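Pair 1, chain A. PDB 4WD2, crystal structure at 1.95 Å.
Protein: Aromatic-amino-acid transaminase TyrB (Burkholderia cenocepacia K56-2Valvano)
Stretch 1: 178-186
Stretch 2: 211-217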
# COMPACT_ATOMS: atom_id res chain seq x y z
N PRO A 178 -11.85 -30.08 3.18
CA PRO A 178 -12.00 -30.10 4.64
C PRO A 178 -12.48 -28.75 5.14
O PRO A 178 -12.36 -27.75 4.43
CB PRO A 178 -10.58 -30.41 5.14
CG PRO A 178 -9.69 -29.86 4.07
CD PRO A 178 -10.43 -30.06 2.77
N ALA A 179 -13.03 -28.73 6.35
CA ALA A 179 -13.49 -27.48 6.96
C ALA A 179 -12.38 -26.44 7.00
O ALA A 179 -11.19 -26.77 7.17
CB ALA A 179 -14.03 -27.74 8.36
N ARG A 180 -12.79 -25.19 6.80
CA ARG A 180 -11.95 -23.99 6.84
C ARG A 180 -10.97 -23.89 5.67
O ARG A 180 -10.06 -23.07 5.69
CB ARG A 180 -11.20 -23.93 8.18
CG ARG A 180 -12.16 -23.76 9.35
CD ARG A 180 -11.47 -23.96 10.69
NE ARG A 180 -10.95 -25.31 10.82
CZ ARG A 180 -11.68 -26.36 11.20
NH1 ARG A 180 -12.97 -26.21 11.49
NH2 ARG A 180 -11.11 -27.56 11.30
N SER A 181 -11.18 -24.69 4.64
CA SER A 181 -10.48 -24.50 3.38
C SER A 181 -10.85 -23.14 2.79
O SER A 181 -12.02 -22.75 2.78
CB SER A 181 -10.81 -25.61 2.39
OG SER A 181 -10.34 -26.87 2.86
N ILE A 182 -9.85 -22.40 2.31
CA ILE A 182 -10.09 -21.08 1.74
C ILE A 182 -10.35 -21.20 0.24
O ILE A 182 -9.49 -21.66 -0.51
CB ILE A 182 -8.90 -20.13 2.00
CG1 ILE A 182 -8.68 -19.96 3.50
CG2 ILE A 182 -9.15 -18.78 1.33
CD1 ILE A 182 -7.28 -19.48 3.87
N VAL A 183 -11.54 -20.79 -0.20
CA VAL A 183 -11.91 -20.95 -1.60
C VAL A 183 -12.04 -19.59 -2.28
O VAL A 183 -12.98 -18.84 -2.01
CB VAL A 183 -13.24 -21.73 -1.73
CG1 VAL A 183 -13.56 -22.01 -3.19
CG2 VAL A 183 -13.15 -23.04 -0.96
N LEU A 184 -11.10 -19.28 -3.16
CA LEU A 184 -11.12 -18.03 -3.92
C LEU A 184 -12.14 -18.13 -5.05
O LEU A 184 -12.05 -19.02 -5.90
CB LEU A 184 -9.74 -17.70 -4.49
CG LEU A 184 -8.82 -16.73 -3.75
CD1 LEU A 184 -7.51 -16.58 -4.52
CD2 LEU A 184 -9.46 -15.36 -3.58
N LEU A 185 -13.09 -17.21 -5.05
CA LEU A 185 -14.16 -17.23 -6.04
C LEU A 185 -14.30 -15.89 -6.73
O LEU A 185 -14.31 -14.85 -6.07
CB LEU A 185 -15.48 -17.62 -5.38
CG LEU A 185 -15.46 -18.98 -4.68
CD1 LEU A 185 -16.42 -18.99 -3.50
CD2 LEU A 185 -15.81 -20.10 -5.66
N HIS A 186 -14.39 -15.90 -8.06
CA HIS A 186 -14.71 -14.68 -8.79
C HIS A 186 -16.21 -14.43 -8.62
O HIS A 186 -17.02 -15.32 -8.83
CB HIS A 186 -14.34 -14.81 -10.27
CG HIS A 186 -12.88 -15.00 -10.52
ND1 HIS A 186 -12.16 -14.16 -11.34
CD2 HIS A 186 -12.01 -15.93 -10.07
CE1 HIS A 186 -10.90 -14.56 -11.37
NE2 HIS A 186 -10.78 -15.63 -10.61
N ALA A 211 -22.42 -25.98 4.25
CA ALA A 211 -22.47 -27.29 4.89
C ALA A 211 -21.08 -27.80 5.27
O ALA A 211 -20.92 -28.43 6.32
CB ALA A 211 -23.16 -28.30 3.98
N ARG A 212 -20.09 -27.52 4.44
CA ARG A 212 -18.75 -28.04 4.68
C ARG A 212 -17.89 -27.09 5.51
O ARG A 212 -16.73 -27.39 5.78
CB ARG A 212 -18.07 -28.34 3.34
CG ARG A 212 -18.80 -29.40 2.51
CD ARG A 212 -18.85 -30.73 3.23
NE ARG A 212 -19.29 -31.82 2.36
CZ ARG A 212 -19.51 -33.07 2.76
NH1 ARG A 212 -19.32 -33.40 4.03
NH2 ARG A 212 -19.92 -33.98 1.89
N GLU A 213 -18.47 -25.96 5.93
CA GLU A 213 -17.79 -24.99 6.79
C GLU A 213 -16.52 -24.47 6.15
O GLU A 213 -15.47 -24.38 6.79
CB GLU A 213 -17.47 -25.61 8.16
CG GLU A 213 -18.70 -26.01 8.94
CD GLU A 213 -18.36 -26.78 10.19
OE1 GLU A 213 -18.86 -27.91 10.34
OE2 GLU A 213 -17.59 -26.26 11.03
N LEU A 214 -16.62 -24.15 4.86
CA LEU A 214 -15.50 -23.59 4.12
C LEU A 214 -15.40 -22.08 4.32
O LEU A 214 -16.32 -21.45 4.85
CB LEU A 214 -15.62 -23.92 2.64
CG LEU A 214 -15.81 -25.39 2.31
CD1 LEU A 214 -15.63 -25.62 0.82
CD2 LEU A 214 -14.83 -26.25 3.12
N LEU A 215 -14.27 -21.52 3.89
CA LEU A 215 -14.02 -20.09 3.96
C LEU A 215 -13.95 -19.45 2.58
O LEU A 215 -12.88 -19.38 1.98
CB LEU A 215 -12.72 -19.81 4.70
CG LEU A 215 -12.83 -19.64 6.20
CD1 LEU A 215 -11.44 -19.58 6.81
CD2 LEU A 215 -13.62 -18.37 6.51
N PRO A 216 -15.10 -18.97 2.07
CA PRO A 216 -15.13 -18.32 0.77
C PRO A 216 -14.48 -16.94 0.79
O PRO A 216 -14.78 -16.09 1.65
CB PRO A 216 -16.63 -18.21 0.46
CG PRO A 216 -17.28 -18.17 1.80
CD PRO A 216 -16.44 -19.06 2.68
N PHE A 217 -13.56 -16.74 -0.15
CA PHE A 217 -12.93 -15.46 -0.38
C PHE A 217 -13.38 -14.99 -1.76
O PHE A 217 -12.86 -15.45 -2.78
CB PHE A 217 -11.40 -15.58 -0.29
CG PHE A 217 -10.69 -14.29 0.06
CD1 PHE A 217 -9.49 -14.32 0.74
CD2 PHE A 217 -11.23 -13.06 -0.28
CE1 PHE A 217 -8.84 -13.16 1.07
CE2 PHE A 217 -10.58 -11.89 0.05
CZ PHE A 217 -9.38 -11.94 0.73

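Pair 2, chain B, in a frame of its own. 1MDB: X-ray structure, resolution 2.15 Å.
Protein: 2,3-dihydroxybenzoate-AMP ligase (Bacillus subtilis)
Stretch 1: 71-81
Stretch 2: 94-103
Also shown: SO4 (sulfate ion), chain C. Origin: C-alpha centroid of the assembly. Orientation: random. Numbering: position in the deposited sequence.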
# COMPACT_ATOMS: atom_id res chain seq x y z
N GLY B 71 10.72 -24.53 15.71
CA GLY B 71 12.08 -24.04 15.88
C GLY B 71 12.24 -22.58 15.52
O GLY B 71 13.36 -22.07 15.49
N ILE B 72 11.14 -21.90 15.23
CA ILE B 72 11.20 -20.48 14.89
C ILE B 72 11.37 -19.72 16.19
O ILE B 72 10.62 -19.95 17.13
CB ILE B 72 9.92 -20.01 14.18
CG1 ILE B 72 9.85 -20.64 12.78
CG2 ILE B 72 9.91 -18.48 14.08
CD1 ILE B 72 8.61 -20.29 12.02
N GLN B 73 12.35 -18.83 16.25
CA GLN B 73 12.60 -18.08 17.47
C GLN B 73 12.36 -16.58 17.38
O GLN B 73 12.17 -16.03 16.30
CB GLN B 73 14.04 -18.31 17.92
CG GLN B 73 14.48 -19.77 17.96
CD GLN B 73 15.95 -19.90 18.26
OE1 GLN B 73 16.44 -19.34 19.25
NE2 GLN B 73 16.68 -20.62 17.42
N GLN B 74 12.38 -15.94 18.54
CA GLN B 74 12.19 -14.50 18.63
C GLN B 74 13.26 -13.80 17.78
O GLN B 74 14.42 -14.20 17.79
CB GLN B 74 12.27 -14.06 20.10
CG GLN B 74 12.02 -12.58 20.34
CD GLN B 74 11.68 -12.28 21.79
OE1 GLN B 74 12.35 -12.75 22.72
NE2 GLN B 74 10.62 -11.50 22.00
N LYS B 75 12.84 -12.77 17.05
CA LYS B 75 13.71 -12.00 16.15
C LYS B 75 13.87 -12.67 14.78
O LYS B 75 14.39 -12.05 13.84
CB LYS B 75 15.09 -11.74 16.77
CG LYS B 75 15.10 -10.71 17.89
CD LYS B 75 16.51 -10.15 18.13
CE LYS B 75 17.50 -11.25 18.47
NZ LYS B 75 18.91 -10.76 18.53
N ASP B 76 13.45 -13.92 14.65
CA ASP B 76 13.56 -14.61 13.37
C ASP B 76 12.66 -13.93 12.34
O ASP B 76 11.56 -13.49 12.67
CB ASP B 76 13.09 -16.07 13.46
CG ASP B 76 14.18 -17.00 13.93
OD1 ASP B 76 15.36 -16.60 13.88
OD2 ASP B 76 13.86 -18.14 14.32
N ARG B 77 13.14 -13.84 11.10
CA ARG B 77 12.33 -13.25 10.05
C ARG B 77 11.58 -14.35 9.33
O ARG B 77 12.10 -15.45 9.12
CB ARG B 77 13.19 -12.46 9.06
CG ARG B 77 13.45 -11.04 9.51
CD ARG B 77 14.40 -11.02 10.69
NE ARG B 77 15.75 -11.37 10.27
CZ ARG B 77 16.78 -11.52 11.10
NH1 ARG B 77 16.61 -11.36 12.40
NH2 ARG B 77 17.99 -11.82 10.61
N VAL B 78 10.34 -14.06 8.97
CA VAL B 78 9.52 -15.04 8.27
C VAL B 78 8.82 -14.37 7.11
O VAL B 78 7.94 -13.53 7.30
CB VAL B 78 8.50 -15.69 9.22
CG1 VAL B 78 7.60 -16.64 8.47
CG2 VAL B 78 9.24 -16.43 10.34
N VAL B 79 9.22 -14.75 5.90
CA VAL B 79 8.62 -14.19 4.70
C VAL B 79 7.22 -14.76 4.55
O VAL B 79 7.04 -15.97 4.42
CB VAL B 79 9.44 -14.53 3.45
CG1 VAL B 79 8.85 -13.83 2.22
CG2 VAL B 79 10.89 -14.09 3.64
N VAL B 80 6.23 -13.87 4.61
CA VAL B 80 4.82 -14.25 4.47
C VAL B 80 4.32 -13.75 3.11
O VAL B 80 4.39 -12.56 2.81
CB VAL B 80 3.95 -13.62 5.61
CG1 VAL B 80 2.52 -14.16 5.53
CG2 VAL B 80 4.55 -13.92 6.97
N GLN B 81 3.85 -14.66 2.28
CA GLN B 81 3.33 -14.29 0.97
C GLN B 81 1.97 -14.96 0.75
O GLN B 81 1.85 -15.91 -0.03
CB GLN B 81 4.31 -14.71 -0.14
CG GLN B 81 3.82 -14.42 -1.56
CD GLN B 81 4.80 -14.88 -2.62
OE1 GLN B 81 5.46 -15.91 -2.47
NE2 GLN B 81 4.89 -14.14 -3.72
N ALA B 94 0.38 -14.78 15.38
CA ALA B 94 1.11 -15.88 16.01
C ALA B 94 2.58 -15.48 15.99
O ALA B 94 3.31 -15.66 16.98
CB ALA B 94 0.90 -17.17 15.23
N LEU B 95 3.03 -14.96 14.85
CA LEU B 95 4.42 -14.53 14.73
C LEU B 95 4.63 -13.37 15.69
O LEU B 95 5.65 -13.29 16.36
CB LEU B 95 4.71 -14.09 13.30
CG LEU B 95 4.77 -15.25 12.29
CD1 LEU B 95 4.88 -14.70 10.88
CD2 LEU B 95 5.98 -16.14 12.62
N PHE B 96 3.64 -12.48 15.76
CA PHE B 96 3.70 -11.34 16.66
C PHE B 96 3.87 -11.77 18.12
O PHE B 96 4.63 -11.14 18.86
CB PHE B 96 2.43 -10.49 16.51
CG PHE B 96 2.40 -9.64 15.26
CD1 PHE B 96 1.19 -9.15 14.78
CD2 PHE B 96 3.57 -9.31 14.59
CE1 PHE B 96 1.15 -8.33 13.65
CE2 PHE B 96 3.53 -8.49 13.45
CZ PHE B 96 2.33 -8.00 12.99
N ARG B 97 3.19 -12.84 18.52
CA ARG B 97 3.29 -13.32 19.91
C ARG B 97 4.57 -14.09 20.22
O ARG B 97 4.96 -14.23 21.38
CB ARG B 97 2.07 -14.18 20.28
CG ARG B 97 0.75 -13.43 20.15
CD ARG B 97 -0.16 -13.61 21.35
NE ARG B 97 -1.44 -14.17 20.96
CZ ARG B 97 -2.62 -13.61 21.17
NH1 ARG B 97 -2.72 -12.45 21.79
NH2 ARG B 97 -3.71 -14.23 20.76
N LEU B 98 5.22 -14.59 19.17
CA LEU B 98 6.47 -15.33 19.33
C LEU B 98 7.63 -14.36 19.19
O LEU B 98 8.79 -14.73 19.40
CB LEU B 98 6.57 -16.41 18.24
CG LEU B 98 7.85 -17.25 18.15
CD1 LEU B 98 8.16 -17.90 19.50
CD2 LEU B 98 7.66 -18.32 17.08
N GLY B 99 7.33 -13.12 18.83
CA GLY B 99 8.38 -12.13 18.65
C GLY B 99 9.11 -12.34 17.33
O GLY B 99 10.20 -11.80 17.12
N ALA B 100 8.51 -13.13 16.44
CA ALA B 100 9.09 -13.38 15.13
C ALA B 100 8.61 -12.28 14.18
O ALA B 100 7.51 -11.75 14.33
CB ALA B 100 8.68 -14.75 14.61
N LEU B 101 9.43 -11.97 13.19
CA LEU B 101 9.13 -10.90 12.25
C LEU B 101 8.64 -11.27 10.86
O LEU B 101 9.37 -11.84 10.04
CB LEU B 101 10.36 -10.00 12.09
CG LEU B 101 10.70 -8.97 13.17
CD1 LEU B 101 10.71 -9.62 14.54
CD2 LEU B 101 12.06 -8.35 12.86
N PRO B 102 7.37 -10.96 10.57
CA PRO B 102 6.86 -11.27 9.24
C PRO B 102 7.56 -10.30 8.28
O PRO B 102 7.91 -9.18 8.67
CB PRO B 102 5.37 -10.94 9.34
CG PRO B 102 5.07 -11.05 10.82
CD PRO B 102 6.30 -10.49 11.46
N VAL B 103 7.78 -10.73 7.05
CA VAL B 103 8.34 -9.88 6.01
C VAL B 103 7.19 -9.99 5.02
O VAL B 103 6.85 -11.09 4.57
CB VAL B 103 9.65 -10.45 5.44
CG1 VAL B 103 10.14 -9.60 4.29
CG2 VAL B 103 10.71 -10.50 6.53
S SO4 C . 19.63 -10.34 14.72
O1 SO4 C . 19.56 -10.26 13.24
O2 SO4 C . 19.24 -9.05 15.31
O3 SO4 C . 18.72 -11.40 15.19
O4 SO4 C . 21.02 -10.68 15.12

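Pairs 1 and 2 share one backbone design: a type II turn leads into a strand, and beside it a chain leaving a helix becomes a second, parallel strand. Fourteen central residues superpose with an RMSD of 0.5 Å. The strand axes approach to 4.5 Å in pair 1 and 4.4 Å in pair 2, with N-to-C directions 30° and 37° apart.

Five backbone hydrogen bonds recur at matched positions. The first joins the turn to the helix exit: A:Arg180 N donates to A:Glu213 O at 2.8 Å, as B:Lys75 N does to B:Gly99 O at 2.8 Å. The ladder then alternates in the manner of parallel strands. A:Val183 bonds through N to A:Leu215 O (2.9 Å) and through O to A:Phe217 N (2.9 Å); its match B:Val78 bonds through N to B:Leu101 O (2.6 Å) and through O to B:Val103 N (2.8 Å). The prolines A:Pro216 and B:Pro102 lack an amide hydrogen, yet interrupt neither ladder, because in this register the bonds come from the residues before and after them.

A:Val183 and B:Val78 are the same residue in the same t rotamer, their side-chain centres 0.4 Å apart. Beta-branched valine suits an extended backbone and presents a compact methyl surface. A:Val183 CG2 meets A:Leu214 CD1 at 4.0 Å, whereas B:Ala100, matching A:Leu214, has no such branch to reach B:Val78. In pair 2, B:Val78 CG2 lies 4.0 Å from B:Leu95 CD2 of the helix. On the same face, the prolines offer compact apolar rings to the residue two places beyond the valine, with A:Leu185 CD1 4.0 Å from A:Pro216 CB and B:Val80 CG2 3.9 Å from B:Pro102 CB.

The other face carries A:Ile182, A:Leu184, A:Leu215 and A:Phe217, matched by B:Arg77, B:Val79, B:Leu101 and B:Val103. In pair 1, A:Phe217 CB lies 4.2 Å from A:Ile182 CG2 and 3.8 Å from A:Leu184 CD2, which also lies by the ring, while the end of the phenylalanine side chain leads away. In pair 2 the smaller valine does similar work: B:Val103 CG2 lies 4.0 Å from B:Arg77 CB, and B:Val103 CB lies 4.2 Å from B:Val79 CG2. At the position of A:Ile182, pair 2 has B:Arg77, whose aliphatic base packs, with B:Arg77 CG 4.2 Å from B:Leu101 CB, while its NH1 reaches B:Lys75 O at 2.7 Å.

At the turns, small or polar residues stabilise the bend differently. A:Ser181 OG bonds to A:Pro178 O at 2.7 Å; at the matching position, B:Asp76 OD2 accepts from B:Gln73 N at 2.5 Å. Across from them, A:Glu213 and B:Gly99 both have positive phi. A:Glu213 adopts it in a Schellman motif after the helix. Its CB lies 4.1 Å from the CB of A:Ala179, a side chain with nothing beyond that atom. Glycine suits pair 2 doubly, since positive phi favours it and an ideal CB would lie 2.6 Å from B:Gln74 NE2, a clash.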